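Local coordinates for 182aa long hypothetical protein (Pyrococcus horikoshii, PDB 2GAN) that is of unknown function but probably transfers an acetyl group from acetyl-CoA to an acceptor, as a putative member of the GNAT acetyltransferase family, at residues Tyr32-Trp37 with Val145-Leu150; Ile94-Glu99 with Leu108-Val113; Leu18-Arg23 with Ile79-Leu84; Lys87-Lys92 with Glu104-Ile109. All coordinates share one frame; numbering follows the deposited sequence.

Interaction 1. Residues Tyr32-Trp37 with Val145-Leu150; sequences YPALEW and VTFPNL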
# COMPACT_ATOMS: atom_id res chain seq x y z
N TYR A 32 6.65 -2.57 6.33
CA TYR A 32 6.46 -3.93 6.80
C TYR A 32 7.76 -4.52 7.30
O TYR A 32 8.84 -4.15 6.84
CB TYR A 32 5.94 -4.80 5.64
CG TYR A 32 4.71 -4.25 4.95
CD1 TYR A 32 3.46 -4.28 5.57
CD2 TYR A 32 4.80 -3.70 3.67
CE1 TYR A 32 2.33 -3.79 4.93
CE2 TYR A 32 3.67 -3.20 3.02
CZ TYR A 32 2.44 -3.24 3.66
OH TYR A 32 1.33 -2.74 3.04
N PRO A 33 7.69 -5.44 8.27
CA PRO A 33 6.46 -5.95 8.89
C PRO A 33 5.87 -4.94 9.88
O PRO A 33 6.58 -4.04 10.34
CB PRO A 33 6.91 -7.23 9.57
CG PRO A 33 8.33 -6.93 9.94
CD PRO A 33 8.85 -6.25 8.70
N ALA A 34 4.59 -5.09 10.19
CA ALA A 34 3.90 -4.18 11.11
C ALA A 34 4.49 -4.20 12.52
O ALA A 34 4.88 -5.24 13.02
CB ALA A 34 2.41 -4.52 11.16
N LEU A 35 4.54 -3.03 13.15
CA LEU A 35 5.07 -2.89 14.50
C LEU A 35 4.04 -2.21 15.40
O LEU A 35 4.29 -1.12 15.94
CB LEU A 35 6.37 -2.08 14.49
CG LEU A 35 7.51 -2.65 13.65
CD1 LEU A 35 8.66 -1.66 13.62
CD2 LEU A 35 7.97 -3.99 14.23
N GLU A 36 2.89 -2.85 15.56
CA GLU A 36 1.80 -2.33 16.38
C GLU A 36 2.21 -1.90 17.79
O GLU A 36 1.78 -0.84 18.26
CB GLU A 36 0.68 -3.38 16.46
CG GLU A 36 -0.57 -2.93 17.21
CD GLU A 36 -1.41 -1.92 16.42
OE1 GLU A 36 -2.43 -1.46 16.95
OE2 GLU A 36 -1.04 -1.61 15.26
N TRP A 37 3.02 -2.72 18.45
CA TRP A 37 3.48 -2.45 19.82
C TRP A 37 4.73 -1.56 19.92
O TRP A 37 5.46 -1.64 20.91
CB TRP A 37 3.76 -3.77 20.55
CG TRP A 37 2.57 -4.70 20.59
CD1 TRP A 37 2.48 -5.96 20.04
CD2 TRP A 37 1.29 -4.43 21.17
NE1 TRP A 37 1.22 -6.47 20.24
CE2 TRP A 37 0.47 -5.56 20.93
CE3 TRP A 37 0.75 -3.34 21.87
CZ2 TRP A 37 -0.86 -5.62 21.36
CZ3 TRP A 37 -0.57 -3.41 22.29
CH2 TRP A 37 -1.35 -4.54 22.04
N VAL A 145 -5.38 -10.57 8.40
CA VAL A 145 -5.59 -9.23 8.90
C VAL A 145 -4.71 -8.30 8.07
O VAL A 145 -3.64 -8.70 7.63
CB VAL A 145 -5.20 -9.09 10.40
CG1 VAL A 145 -3.70 -9.27 10.60
CG2 VAL A 145 -5.64 -7.72 10.92
N THR A 146 -5.18 -7.09 7.84
CA THR A 146 -4.42 -6.12 7.07
C THR A 146 -4.59 -4.76 7.71
O THR A 146 -5.59 -4.50 8.37
CB THR A 146 -4.90 -6.05 5.60
OG1 THR A 146 -6.22 -5.49 5.58
CG2 THR A 146 -4.92 -7.42 4.99
N PHE A 147 -3.62 -3.90 7.47
CA PHE A 147 -3.63 -2.57 8.05
C PHE A 147 -3.71 -1.50 6.97
O PHE A 147 -2.71 -1.14 6.36
CB PHE A 147 -2.36 -2.43 8.87
CG PHE A 147 -2.09 -3.61 9.76
CD1 PHE A 147 -2.91 -3.85 10.86
CD2 PHE A 147 -1.05 -4.49 9.48
CE1 PHE A 147 -2.69 -4.95 11.67
CE2 PHE A 147 -0.82 -5.59 10.29
CZ PHE A 147 -1.64 -5.83 11.39
N PRO A 148 -4.91 -0.95 6.74
CA PRO A 148 -5.09 0.08 5.72
C PRO A 148 -4.23 1.34 5.84
O PRO A 148 -3.91 1.96 4.83
CB PRO A 148 -6.60 0.37 5.78
CG PRO A 148 -6.95 0.07 7.19
CD PRO A 148 -6.16 -1.18 7.50
N ASN A 149 -3.83 1.71 7.05
CA ASN A 149 -3.02 2.91 7.20
C ASN A 149 -1.64 2.73 6.56
O ASN A 149 -0.83 3.65 6.54
CB ASN A 149 -2.85 3.29 8.68
CG ASN A 149 -1.73 2.52 9.36
OD1 ASN A 149 -1.88 1.36 9.73
ND2 ASN A 149 -0.58 3.18 9.50
N LEU A 150 -1.39 1.53 6.03
CA LEU A 150 -0.11 1.26 5.39
C LEU A 150 -0.18 1.45 3.87
O LEU A 150 0.80 1.22 3.16
CB LEU A 150 0.36 -0.15 5.73
CG LEU A 150 0.58 -0.31 7.25
CD1 LEU A 150 1.09 -1.72 7.54
CD2 LEU A 150 1.60 0.73 7.74
O HOH W 1 0.82 -0.98 1.22
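Tyr32 and Ala34, two residues apart in an irregular loop, each meet one side chain of 145-150: Tyr32 lies against Leu150 and Ala34 against Phe147. The Tyr32 ring is placed by chi1 of -53°, which sets CG beside the backbone N. The ring passes slantwise by Leu150, and the nearest approach is from its CE1 to Leu150 CD1, 3.6 Å; CD1 of the ring follows at 4.0 Å from the same methyl. Leu150 presents that methyl with CG beside its own N and an extended chi2 of -178°. At Ala34, CB points to the Phe147 ring and touches two neighbouring ring carbons, 3.5 Å from Phe147 CE2 and 3.8 Å from Phe147 CD2. Pro33, whose preceding peptide bond is cis, lies between the two contacts and turns toward helices 14-27 and 47-65 instead.

No direct hydrogen bond joins the segments. One water donates to both sides, to Tyr32 OH at 2.6 Å and to Leu150 O at 2.9 Å. The same hydroxyl is hydrogen-bonded to Glu151 of the second subunit, and Tyr153 of that subunit meets the Tyr32 ring edge-to-face. A phenylalanine in place of Tyr32 could still meet Leu150 CD1, but the water and Glu151 of the second subunit would probably each lose a partner.

With 199 Å² buried, the contact is thus apolar where the ring carbons and methyls meet and polar at a single oxygen, and that buried oxygen, gripped by a water and a carboxylate, ties the loop both to the segment after strand 141-146 and to the dimer interface.

Interaction 2. Residues Ile94-Glu99 with Leu108-Val113; sequences IWWVPE and LIEFFV. With SO4 (sulfate ion), chain D.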
# COMPACT_ATOMS: atom_id res chain seq x y z
N ILE A 94 -4.54 -13.50 20.23
CA ILE A 94 -4.19 -12.71 19.06
C ILE A 94 -4.92 -11.39 19.18
O ILE A 94 -6.15 -11.33 19.11
CB ILE A 94 -4.55 -13.46 17.79
CG1 ILE A 94 -3.73 -14.74 17.73
CG2 ILE A 94 -4.23 -12.61 16.55
CD1 ILE A 94 -4.37 -15.83 16.95
N TRP A 95 -4.14 -10.32 19.35
CA TRP A 95 -4.68 -8.98 19.57
C TRP A 95 -5.78 -8.48 18.64
O TRP A 95 -6.67 -7.76 19.09
CB TRP A 95 -3.53 -7.95 19.61
CG TRP A 95 -2.93 -7.62 18.28
CD1 TRP A 95 -1.91 -8.26 17.65
CD2 TRP A 95 -3.35 -6.57 17.39
NE1 TRP A 95 -1.66 -7.69 16.42
CE2 TRP A 95 -2.53 -6.65 16.23
CE3 TRP A 95 -4.34 -5.58 17.45
CZ2 TRP A 95 -2.67 -5.77 15.15
CZ3 TRP A 95 -4.47 -4.71 16.38
CH2 TRP A 95 -3.65 -4.81 15.24
N TRP A 96 -5.75 -8.84 17.36
CA TRP A 96 -6.79 -8.35 16.46
C TRP A 96 -8.00 -9.27 16.32
O TRP A 96 -9.02 -8.87 15.77
CB TRP A 96 -6.20 -8.04 15.07
CG TRP A 96 -5.44 -9.18 14.45
CD1 TRP A 96 -4.11 -9.50 14.62
CD2 TRP A 96 -5.98 -10.21 13.60
NE1 TRP A 96 -3.81 -10.65 13.95
CE2 TRP A 96 -4.93 -11.11 13.32
CE3 TRP A 96 -7.25 -10.46 13.07
CZ2 TRP A 96 -5.11 -12.24 12.51
CZ3 TRP A 96 -7.44 -11.58 12.27
CH2 TRP A 96 -6.37 -12.46 12.00
N VAL A 97 -7.90 -10.49 16.85
CA VAL A 97 -8.99 -11.47 16.74
C VAL A 97 -10.24 -11.29 17.62
O VAL A 97 -10.20 -11.49 18.83
CB VAL A 97 -8.46 -12.90 16.94
CG1 VAL A 97 -9.62 -13.90 16.94
CG2 VAL A 97 -7.48 -13.24 15.82
N PRO A 98 -11.38 -10.94 17.00
CA PRO A 98 -12.62 -10.75 17.76
C PRO A 98 -13.27 -12.09 18.16
O PRO A 98 -12.89 -13.16 17.66
CB PRO A 98 -13.49 -9.96 16.80
CG PRO A 98 -13.15 -10.60 15.49
CD PRO A 98 -11.62 -10.71 15.56
N GLU A 99 -14.25 -12.01 19.04
CA GLU A 99 -14.97 -13.18 19.52
C GLU A 99 -15.63 -13.95 18.38
O GLU A 99 -15.75 -15.18 18.44
CB GLU A 99 -16.01 -12.74 20.57
CG GLU A 99 -17.42 -13.32 20.44
CD GLU A 99 -18.29 -12.60 19.41
OE1 GLU A 99 -18.34 -11.34 19.43
OE2 GLU A 99 -18.95 -13.28 18.59
N LEU A 108 -6.08 -19.07 10.75
CA LEU A 108 -5.35 -17.83 10.54
C LEU A 108 -4.07 -17.96 9.71
O LEU A 108 -3.27 -18.86 9.94
CB LEU A 108 -4.99 -17.21 11.89
CG LEU A 108 -5.99 -16.37 12.68
CD1 LEU A 108 -7.40 -16.79 12.40
CD2 LEU A 108 -5.66 -16.46 14.15
N ILE A 109 -3.91 -17.07 8.75
CA ILE A 109 -2.71 -17.03 7.92
C ILE A 109 -2.03 -15.72 8.24
O ILE A 109 -2.68 -14.68 8.34
CB ILE A 109 -3.05 -17.06 6.41
CG1 ILE A 109 -3.47 -18.48 6.01
CG2 ILE A 109 -1.86 -16.56 5.59
CD1 ILE A 109 -3.97 -18.61 4.58
N GLU A 110 -0.72 -15.76 8.44
CA GLU A 110 0.04 -14.55 8.74
C GLU A 110 1.51 -14.80 8.46
O GLU A 110 1.88 -15.86 7.95
CB GLU A 110 -0.18 -14.13 10.21
CG GLU A 110 0.16 -15.17 11.27
CD GLU A 110 -0.41 -14.84 12.66
OE1 GLU A 110 0.09 -15.39 13.66
OE2 GLU A 110 -1.36 -14.03 12.76
N PHE A 111 2.35 -13.80 8.74
CA PHE A 111 3.78 -13.95 8.52
C PHE A 111 4.02 -14.36 7.06
O PHE A 111 4.87 -15.21 6.78
CB PHE A 111 4.32 -15.02 9.47
CG PHE A 111 5.78 -14.90 9.75
CD1 PHE A 111 6.66 -15.90 9.35
CD2 PHE A 111 6.27 -13.83 10.49
CE1 PHE A 111 8.01 -15.84 9.69
CE2 PHE A 111 7.62 -13.76 10.84
CZ PHE A 111 8.49 -14.76 10.45
N PHE A 112 3.25 -13.76 6.16
CA PHE A 112 3.32 -14.03 4.72
C PHE A 112 4.17 -12.97 4.04
O PHE A 112 3.74 -11.84 3.89
CB PHE A 112 1.91 -13.98 4.12
CG PHE A 112 1.87 -14.18 2.62
CD1 PHE A 112 0.90 -13.53 1.86
CD2 PHE A 112 2.76 -15.02 1.98
CE1 PHE A 112 0.81 -13.72 0.48
CE2 PHE A 112 2.69 -15.22 0.59
CZ PHE A 112 1.70 -14.57 -0.16
N VAL A 113 5.37 -13.34 3.61
CA VAL A 113 6.21 -12.37 2.96
C VAL A 113 7.06 -13.02 1.89
O VAL A 113 7.13 -14.24 1.79
CB VAL A 113 7.13 -11.66 3.98
CG1 VAL A 113 8.45 -12.40 4.09
CG2 VAL A 113 7.32 -10.22 3.57
S SO4 D . 1.88 -10.45 10.31
O1 SO4 D . 2.66 -10.13 9.10
O2 SO4 D . 0.43 -10.37 10.02
O3 SO4 D . 2.23 -9.48 11.36
O4 SO4 D . 2.20 -11.82 10.75
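Leu108 receives the apolar part of this contact, meeting three side chains of the loop 94-99. Trp96 CH2 comes 4.0 Å from Leu108 CG, the two side chains running alongside in opposite senses, and Val97 CG2 lies 4.1 Å from Leu108 CD2. Ile94 points its CD1 at the same leucine methyl, but the modelled separation is too short to be trusted. A type I turn from Ile94 to Val97, closed by Val97 N to Ile94 O at 3.0 Å, brings these residues to one side. Within the turn, Ile94 CG2 and Val97 CG2 lie on one face of the indole, both offset toward its rim, while the Trp96 chi1 of 54° holds CG between the backbone N and the carbonyl carbon.

Next comes an aromatic-carboxylate approach: Glu110 OE2 reaches the edge of the Trp96 ring near its plane, 4.2 Å from CZ2, with ring and carboxylate planes 61° apart. Beyond CG the Glu110 chain is extended, which carries the carboxylate out to the indole.

The remaining interaction is with an anion. Phe111 N donates to sulfate O4 at 2.8 Å, with a bent N-H...O angle of 139°, and Arg61 also bonds the ion. Phe111 has positive phi and psi, a break from extended strand geometry.

Such an irregularity in strand 106-114, which runs beside strand 141-146, is consistent with the beta bulge of the fourth strand in GNAT acetyltransferases; the sulfate, probably from the crystallisation liquor, would then lie in the cleft where relatives bind acetyl-CoA.

Interaction 3. Residues Leu18-Arg23 with Ile79-Leu84; sequences LELMFR and IGTIAL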
# COMPACT_ATOMS: atom_id res chain seq x y z
N LEU A 18 14.85 -13.06 11.12
CA LEU A 18 15.05 -11.69 11.59
C LEU A 18 15.65 -10.81 10.50
O LEU A 18 15.17 -9.70 10.23
CB LEU A 18 15.97 -11.69 12.81
CG LEU A 18 16.10 -10.37 13.58
CD1 LEU A 18 14.75 -9.96 14.13
CD2 LEU A 18 17.10 -10.54 14.71
N GLU A 19 16.71 -11.31 9.86
CA GLU A 19 17.41 -10.58 8.80
C GLU A 19 16.54 -10.42 7.55
O GLU A 19 16.62 -9.41 6.85
CB GLU A 19 18.73 -11.29 8.48
CG GLU A 19 19.62 -10.60 7.44
CD GLU A 19 21.09 -11.02 7.55
OE1 GLU A 19 21.35 -12.15 8.01
OE2 GLU A 19 21.97 -10.21 7.18
N LEU A 20 15.71 -11.42 7.27
CA LEU A 20 14.82 -11.34 6.12
C LEU A 20 13.79 -10.23 6.40
O LEU A 20 13.51 -9.39 5.54
CB LEU A 20 14.10 -12.68 5.89
CG LEU A 20 12.90 -12.70 4.94
CD1 LEU A 20 13.27 -12.08 3.60
CD2 LEU A 20 12.41 -14.13 4.74
N MSE A 21 13.26 -10.20 7.62
CA MSE A 21 12.28 -9.19 7.98
C MSE A 21 12.87 -7.78 7.96
O MSE A 21 12.16 -6.81 7.68
CB MSE A 21 11.65 -9.50 9.34
CG MSE A 21 10.83 -10.79 9.35
SE MSE A 21 9.43 -10.78 7.98
CE MSE A 21 7.96 -10.25 9.09
N PHE A 22 14.16 -7.66 8.27
CA PHE A 22 14.80 -6.34 8.26
C PHE A 22 14.96 -5.84 6.83
O PHE A 22 14.72 -4.67 6.53
CB PHE A 22 16.17 -6.40 8.92
CG PHE A 22 16.98 -5.15 8.74
CD1 PHE A 22 16.51 -3.93 9.24
CD2 PHE A 22 18.19 -5.18 8.07
CE1 PHE A 22 17.24 -2.76 9.05
CE2 PHE A 22 18.93 -4.01 7.88
CZ PHE A 22 18.45 -2.80 8.37
N ARG A 23 15.37 -6.73 5.93
CA ARG A 23 15.55 -6.34 4.55
C ARG A 23 14.21 -5.87 3.99
O ARG A 23 14.16 -4.95 3.18
CB ARG A 23 16.15 -7.52 3.75
CG ARG A 23 17.62 -7.79 4.11
CD ARG A 23 18.22 -9.01 3.40
NE ARG A 23 18.09 -8.91 1.95
CZ ARG A 23 17.27 -9.67 1.22
NH1 ARG A 23 16.52 -10.59 1.79
NH2 ARG A 23 17.19 -9.47 -0.09
N ILE A 79 13.60 -17.64 1.28
CA ILE A 79 13.28 -16.44 0.51
C ILE A 79 11.78 -16.16 0.50
O ILE A 79 11.29 -15.37 -0.30
CB ILE A 79 13.78 -16.53 -0.96
CG1 ILE A 79 13.15 -17.73 -1.67
CG2 ILE A 79 15.30 -16.64 -1.01
CD1 ILE A 79 13.60 -17.86 -3.12
N GLY A 80 11.05 -16.82 1.40
CA GLY A 80 9.62 -16.63 1.51
C GLY A 80 9.09 -17.32 2.75
O GLY A 80 9.61 -18.36 3.14
N THR A 81 8.07 -16.76 3.39
CA THR A 81 7.52 -17.37 4.60
C THR A 81 6.00 -17.26 4.66
O THR A 81 5.41 -16.38 4.03
CB THR A 81 8.01 -16.68 5.89
OG1 THR A 81 7.37 -15.40 5.99
CG2 THR A 81 9.50 -16.51 5.89
N ILE A 82 5.40 -18.15 5.44
CA ILE A 82 3.96 -18.13 5.67
C ILE A 82 3.66 -19.04 6.87
O ILE A 82 4.15 -20.16 6.96
CB ILE A 82 3.17 -18.57 4.42
CG1 ILE A 82 1.71 -18.12 4.56
CG2 ILE A 82 3.28 -20.08 4.22
CD1 ILE A 82 0.88 -18.20 3.27
N ALA A 83 2.85 -18.52 7.78
CA ALA A 83 2.50 -19.20 9.01
C ALA A 83 1.01 -19.45 9.17
O ALA A 83 0.18 -18.66 8.72
CB ALA A 83 3.00 -18.39 10.21
N LEU A 84 0.67 -20.55 9.83
CA LEU A 84 -0.73 -20.90 10.09
C LEU A 84 -1.01 -20.98 11.58
O LEU A 84 -0.20 -21.53 12.34
CB LEU A 84 -1.05 -22.25 9.48
CG LEU A 84 -0.70 -22.31 8.00
CD1 LEU A 84 -1.02 -23.71 7.48
CD2 LEU A 84 -1.48 -21.24 7.24
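Leu20 and Thr81 meet through their first torsions: chi1 of 166° turns Leu20 CG away from its backbone N, and chi1 of 72° in Thr81 swings CG2 beside the strand nitrogen, opposite the carbonyl carbon. The two methyl ends then face each other tip to tip. This is the packing of helix 14-27 on the central sheet, where strand 78-85 lies between strands 68-74 and 106-114, as expected of the alpha/beta GNAT fold.

The contact is small, 108 Å² in all, but its three touching residues are all buried. No hydrogen bond crosses it. Leu20 CD2 also passes within 4.5 Å of Gly80 N. The backbone at that point is irregular, because Ile79 and Gly80 both face Tyr72 in a classic beta bulge. Ile79 directs its side chain away from the helix, toward Tyr72 and helix 123-137, while Thr81 turns to Leu20, so the strand has opposite-facing side chains on either side of Gly80.

The polar branch of Thr81 is used within the sheet: OG1 hydrogen-bonds Phe111 O on the neighbouring strand. That leaves its methyl for the helix, where Thr81 CG2 and Leu20 CD2 stand 3.9 Å apart.

Interaction 4. Residues Lys87-Lys92 with Glu104-Ile109; sequences KRIKEK and EKVGLI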
# COMPACT_ATOMS: atom_id res chain seq x y z
N LYS A 87 -4.74 -23.80 16.24
CA LYS A 87 -4.94 -24.56 17.48
C LYS A 87 -5.52 -23.71 18.61
O LYS A 87 -4.82 -22.94 19.26
CB LYS A 87 -3.63 -25.16 17.99
CG LYS A 87 -2.98 -26.16 17.06
CD LYS A 87 -1.74 -26.76 17.70
CE LYS A 87 -0.87 -27.46 16.67
NZ LYS A 87 -1.61 -28.49 15.90
N ARG A 88 -6.82 -23.89 18.84
CA ARG A 88 -7.55 -23.17 19.87
C ARG A 88 -7.35 -21.65 19.81
O ARG A 88 -6.73 -21.06 20.70
CB ARG A 88 -7.17 -23.70 21.26
CG ARG A 88 -8.26 -24.55 21.94
CD ARG A 88 -8.25 -26.02 21.51
NE ARG A 88 -8.42 -26.19 20.07
CZ ARG A 88 -9.51 -25.84 19.40
NH1 ARG A 88 -10.54 -25.29 20.04
NH2 ARG A 88 -9.57 -26.02 18.08
N ILE A 89 -7.88 -21.03 18.76
CA ILE A 89 -7.75 -19.60 18.60
C ILE A 89 -8.26 -18.84 19.83
O ILE A 89 -7.68 -17.84 20.24
CB ILE A 89 -8.51 -19.08 17.35
CG1 ILE A 89 -7.84 -19.59 16.08
CG2 ILE A 89 -8.52 -17.56 17.34
CD1 ILE A 89 -7.91 -21.07 15.90
N LYS A 90 -9.35 -19.33 20.41
CA LYS A 90 -9.96 -18.70 21.58
C LYS A 90 -8.97 -18.43 22.71
O LYS A 90 -9.21 -17.56 23.55
CB LYS A 90 -11.12 -19.55 22.11
CG LYS A 90 -11.91 -18.89 23.24
CD LYS A 90 -12.97 -19.80 23.86
CE LYS A 90 -14.12 -20.10 22.89
NZ LYS A 90 -15.24 -20.85 23.56
N GLU A 91 -7.86 -19.17 22.73
CA GLU A 91 -6.85 -19.00 23.77
C GLU A 91 -5.49 -18.54 23.24
O GLU A 91 -4.49 -18.61 23.95
CB GLU A 91 -6.66 -20.30 24.56
CG GLU A 91 -7.92 -20.82 25.26
CD GLU A 91 -8.78 -21.68 24.35
OE1 GLU A 91 -9.88 -22.11 24.79
OE2 GLU A 91 -8.36 -21.92 23.20
N LYS A 92 -5.45 -18.05 22.00
CA LYS A 92 -4.19 -17.60 21.42
C LYS A 92 -3.83 -16.18 21.83
O LYS A 92 -2.67 -15.79 21.78
CB LYS A 92 -4.25 -17.69 19.90
CG LYS A 92 -4.08 -19.09 19.35
CD LYS A 92 -2.64 -19.58 19.48
CE LYS A 92 -2.47 -20.90 18.77
NZ LYS A 92 -1.08 -21.38 18.82
N GLU A 104 -14.04 -23.18 16.11
CA GLU A 104 -13.36 -24.32 15.50
C GLU A 104 -13.12 -24.27 14.00
O GLU A 104 -12.20 -24.92 13.51
CB GLU A 104 -14.11 -25.61 15.85
CG GLU A 104 -13.32 -26.90 15.62
CD GLU A 104 -12.12 -27.03 16.54
OE1 GLU A 104 -12.24 -26.73 17.74
OE2 GLU A 104 -11.04 -27.46 16.06
N LYS A 105 -13.92 -23.52 13.26
CA LYS A 105 -13.71 -23.45 11.81
C LYS A 105 -12.81 -22.29 11.39
O LYS A 105 -12.66 -22.03 10.19
CB LYS A 105 -15.04 -23.35 11.07
CG LYS A 105 -15.77 -24.69 10.98
CD LYS A 105 -16.71 -24.75 9.77
CE LYS A 105 -15.94 -24.73 8.45
NZ LYS A 105 -15.16 -25.98 8.19
N VAL A 106 -12.18 -21.61 12.34
CA VAL A 106 -11.31 -20.49 12.01
C VAL A 106 -9.84 -20.89 11.82
O VAL A 106 -9.26 -21.60 12.65
CB VAL A 106 -11.39 -19.36 13.08
CG1 VAL A 106 -10.38 -18.27 12.76
CG2 VAL A 106 -12.79 -18.76 13.09
N GLY A 107 -9.26 -20.42 10.73
CA GLY A 107 -7.86 -20.69 10.43
C GLY A 107 -7.19 -19.37 10.08
O GLY A 107 -7.67 -18.62 9.22
N LEU A 108 -6.08 -19.07 10.75
CA LEU A 108 -5.35 -17.83 10.54
C LEU A 108 -4.07 -17.96 9.71
O LEU A 108 -3.27 -18.86 9.94
CB LEU A 108 -4.99 -17.21 11.89
CG LEU A 108 -5.99 -16.37 12.68
CD1 LEU A 108 -7.40 -16.79 12.40
CD2 LEU A 108 -5.66 -16.46 14.15
N ILE A 109 -3.91 -17.07 8.75
CA ILE A 109 -2.71 -17.03 7.92
C ILE A 109 -2.03 -15.72 8.24
O ILE A 109 -2.68 -14.68 8.34
CB ILE A 109 -3.05 -17.06 6.41
CG1 ILE A 109 -3.47 -18.48 6.01
CG2 ILE A 109 -1.86 -16.56 5.59
CD1 ILE A 109 -3.97 -18.61 4.58
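Arg88 and Glu104 join their charged ends at the surface, while Ile89 packs inward against Val106 and Leu108. In the salt bridge Arg88 NH2 donates to Glu104 OE1 at 2.8 Å, but the N-H...O angle of 124° makes the hydrogen bond weak. The guanidinium and carboxylate planes lie 8° apart, and the side chains cross at a slant. Bends at chi2 and chi3 fold the arginine back toward the glutamate, although its CB points away from the other segment. The second carboxylate oxygen has its own partner: Glu104 OE2 forms a salt bridge with Lys140.

Two backbone donors of the loop are met within it, Glu91 N by Arg88 O at 3.0 Å and Lys92 N by Ile89 O at 2.8 Å, while Lys87 N is bonded to Asp67. Lys92 NZ is satisfied by Asp67 and by Glu65 O.

Beneath the charges, Ile89 CG1 makes apolar contacts 4.3 Å from Leu108 CD2 and 4.4 Å from Val106 CG1. Ile89 CD1 also rests 3.6 Å from the backbone oxygen Val106 O, a van der Waals contact.

The chemistry implies a division of labour: the buried isoleucine seats the loop on strand 106-114, whereas the exposed ion pair, whose hydrogen bond is weak, probably contributes a mainly electrostatic attraction, with the carboxylate shared with Lys140.

All four contacts reach the one mixed beta-sheet and belong to the GNAT-family region of the chain. Interactions 2 and 4 share Leu108 and Ile109 on strand 106-114, with centres about 9 Å apart, and both are nested along the chain inside the loop closed by interaction 1. Interaction 3 closes before either opens, and its segments alternate with those of interaction 1. Interactions 1 and 2, with centres about 11 Å apart, touch through Val145 with Trp96 and Phe147 with Trp95, and both reach the second subunit. Interactions 3 and 4 are most distant, about 22 Å between centres, yet neighbouring strands 78-85 and 106-114 connect them. The central beta-sheet thus links helix packing, inter-strand loop and dimer interface.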